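Local coordinates for protein peptidyl-prolyl cis-trans isomerase ([Pseudomonas syringae] pv. tomato str. DC3000, PDB 5XB0) that probably catalyses the cis-trans isomerisation of peptidyl-proline bonds in proteins, as the FKBP-type domain of a longer polypeptide, at residues S79-W84 against Q105-E110. Residues are numbered along the deposited sequence; the frame is centred on the assembly and turned at random.
Sequences SVISGW and QAYGAE. With TLA (L(+)-tartaric acid), chain B.
Three polar links join Ser82 and Gly83, in the first turn of helix 82-87, to Gln105 and Ala106. Gly83 N donates to Gln105 O at 2.9 Å, with an N-H...O angle of 146°, in the carbonyl plane on a lone pair. Ser82 OG donates to Gln105 OE1 at 2.8 Å, but from above the amide, 68° out of its plane; the bend at chi2 turns the amide so that its face, at OE1, meets Ser82 OG. One water accepts from Ser82 N at 3.1 Å and donates to Ala106 O.

The apolar part rests on Ile81, the N-cap residue. Its CG2 lies over one face of the Tyr107 ring, 4.2 Å from the centroid and 22° off the normal, a CH-pi contact, while CD1 approaches Ala106 CB at 4.3 Å.

Tartaric acid, probably from the crystallisation liquor, lies beside the contact. Its O3 sits over the centre of the Trp84 ring, and Tyr107 OH bonds weakly to O11. In FKBPs a tryptophan at the start of this helix floors the proline pocket. The loop thus satisfies two backbone NH groups of the first helical turn, directly or through water, while Ile81 N matches the NH with which FKBPs bind a ligand carbonyl.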
loop_
_atom_site.group_PDB
_atom_site.type_symbol
_atom_site.label_atom_id
_atom_site.label_comp_id
_atom_site.label_asym_id
_atom_site.label_seq_id
_atom_site.Cartn_x
_atom_site.Cartn_y
_atom_site.Cartn_z
ATOM N N SER A 79 4.408 -12.889 1.429
ATOM C CA SER A 79 5.767 -12.587 1.009
ATOM C C SER A 79 5.936 -11.174 0.474
ATOM O O SER A 79 6.964 -10.850 -0.126
ATOM C CB SER A 79 6.218 -13.588 -0.054
ATOM O OG SER A 79 6.298 -14.885 0.494
ATOM N N VAL A 80 4.934 -10.333 0.698
ATOM C CA VAL A 80 4.975 -8.934 0.290
ATOM C C VAL A 80 5.004 -8.036 1.531
ATOM O O VAL A 80 4.971 -8.535 2.664
ATOM C CB VAL A 80 3.762 -8.555 -0.595
ATOM C CG1 VAL A 80 3.837 -9.282 -1.934
ATOM C CG2 VAL A 80 2.461 -8.867 0.122
ATOM N N ILE A 81 5.072 -6.722 1.331
ATOM C CA ILE A 81 5.073 -5.821 2.485
ATOM C C ILE A 81 3.809 -6.062 3.300
ATOM O O ILE A 81 2.753 -6.402 2.753
ATOM C CB ILE A 81 5.177 -4.325 2.095
ATOM C CG1 ILE A 81 4.120 -3.946 1.069
ATOM C CG2 ILE A 81 6.580 -3.997 1.560
ATOM C CD1 ILE A 81 3.996 -2.453 0.852
ATOM N N SER A 82 3.924 -5.929 4.615
ATOM C CA SER A 82 2.845 -6.370 5.483
ATOM C C SER A 82 1.560 -5.574 5.268
ATOM O O SER A 82 0.480 -6.098 5.508
ATOM C CB SER A 82 3.289 -6.325 6.954
ATOM O OG SER A 82 3.796 -5.061 7.307
ATOM N N GLY A 83 1.663 -4.339 4.785
ATOM C CA GLY A 83 0.480 -3.552 4.492
ATOM C C GLY A 83 -0.370 -4.175 3.391
ATOM O O GLY A 83 -1.592 -4.082 3.416
ATOM N N TRP A 84 0.276 -4.806 2.410
ATOM C CA TRP A 84 -0.488 -5.552 1.398
ATOM C C TRP A 84 -1.125 -6.800 2.010
ATOM O O TRP A 84 -2.284 -7.126 1.739
ATOM C CB TRP A 84 0.402 -5.972 0.222
ATOM C CG TRP A 84 0.620 -4.931 -0.845
ATOM C CD1 TRP A 84 0.727 -3.582 -0.673
ATOM C CD2 TRP A 84 0.764 -5.174 -2.246
ATOM N NE1 TRP A 84 0.928 -2.966 -1.889
ATOM C CE2 TRP A 84 0.959 -3.925 -2.868
ATOM C CE3 TRP A 84 0.751 -6.333 -3.035
ATOM C CZ2 TRP A 84 1.131 -3.798 -4.246
ATOM C CZ3 TRP A 84 0.922 -6.206 -4.412
ATOM C CH2 TRP A 84 1.115 -4.947 -4.997
ATOM N N GLN A 105 4.416 -0.373 7.883
ATOM C CA GLN A 105 3.794 -1.497 7.193
ATOM C C GLN A 105 4.342 -1.628 5.775
ATOM O O GLN A 105 3.797 -2.358 4.946
ATOM C CB GLN A 105 2.270 -1.328 7.179
ATOM C CG GLN A 105 1.636 -1.527 8.530
ATOM C CD GLN A 105 1.630 -2.995 8.917
ATOM O OE1 GLN A 105 1.385 -3.856 8.076
ATOM N NE2 GLN A 105 1.916 -3.283 10.165
ATOM N N ALA A 106 5.435 -0.919 5.514
ATOM C CA ALA A 106 6.090 -0.928 4.210
ATOM C C ALA A 106 7.589 -1.172 4.430
ATOM O O ALA A 106 7.968 -2.251 4.907
ATOM C CB ALA A 106 5.833 0.370 3.482
ATOM N N TYR A 107 8.444 -0.191 4.146
ATOM C CA TYR A 107 9.890 -0.420 4.299
ATOM C C TYR A 107 10.492 0.220 5.554
ATOM O O TYR A 107 11.694 0.092 5.800
ATOM C CB TYR A 107 10.643 0.058 3.049
ATOM C CG TYR A 107 10.250 -0.737 1.819
ATOM C CD1 TYR A 107 10.784 -1.999 1.587
ATOM C CD2 TYR A 107 9.301 -0.256 0.930
ATOM C CE1 TYR A 107 10.407 -2.742 0.483
ATOM C CE2 TYR A 107 8.915 -1.001 -0.184
ATOM C CZ TYR A 107 9.471 -2.237 -0.392
ATOM O OH TYR A 107 9.098 -2.985 -1.487
ATOM N N GLY A 108 9.665 0.901 6.343
ATOM C CA GLY A 108 10.049 1.276 7.700
ATOM C C GLY A 108 11.261 2.185 7.825
ATOM O O GLY A 108 11.549 2.996 6.943
ATOM N N ALA A 109 11.963 2.055 8.945
ATOM C CA ALA A 109 13.155 2.853 9.206
ATOM C C ALA A 109 14.281 2.566 8.220
ATOM O O ALA A 109 15.111 3.429 7.947
ATOM C CB ALA A 109 13.646 2.605 10.610
ATOM N N GLU A 110 14.318 1.348 7.697
ATOM C CA GLU A 110 15.405 0.950 6.815
ATOM C C GLU A 110 15.236 1.530 5.414
ATOM O O GLU A 110 16.222 1.854 4.741
ATOM C CB GLU A 110 15.504 -0.573 6.741
ATOM C CG GLU A 110 16.553 -1.059 5.742
ATOM C CD GLU A 110 17.027 -2.478 6.001
ATOM O OE1 GLU A 110 16.279 -3.268 6.617
ATOM O OE2 GLU A 110 18.154 -2.803 5.574
HETATM O O1 TLA B . 7.690 -3.328 -5.240
HETATM O O11 TLA B . 6.452 -2.542 -3.602
HETATM C C1 TLA B . 6.821 -3.471 -4.354
HETATM C C2 TLA B . 6.187 -4.817 -4.173
HETATM O O2 TLA B . 5.135 -4.994 -5.126
HETATM C C3 TLA B . 5.612 -4.866 -2.765
HETATM O O3 TLA B . 4.226 -5.222 -2.819
HETATM C C4 TLA B . 6.369 -5.861 -1.939
HETATM O O4 TLA B . 7.417 -6.369 -2.400
HETATM O O41 TLA B . 5.922 -6.132 -0.810
HETATM O O HOH W 1 6.506 -4.579 5.623
#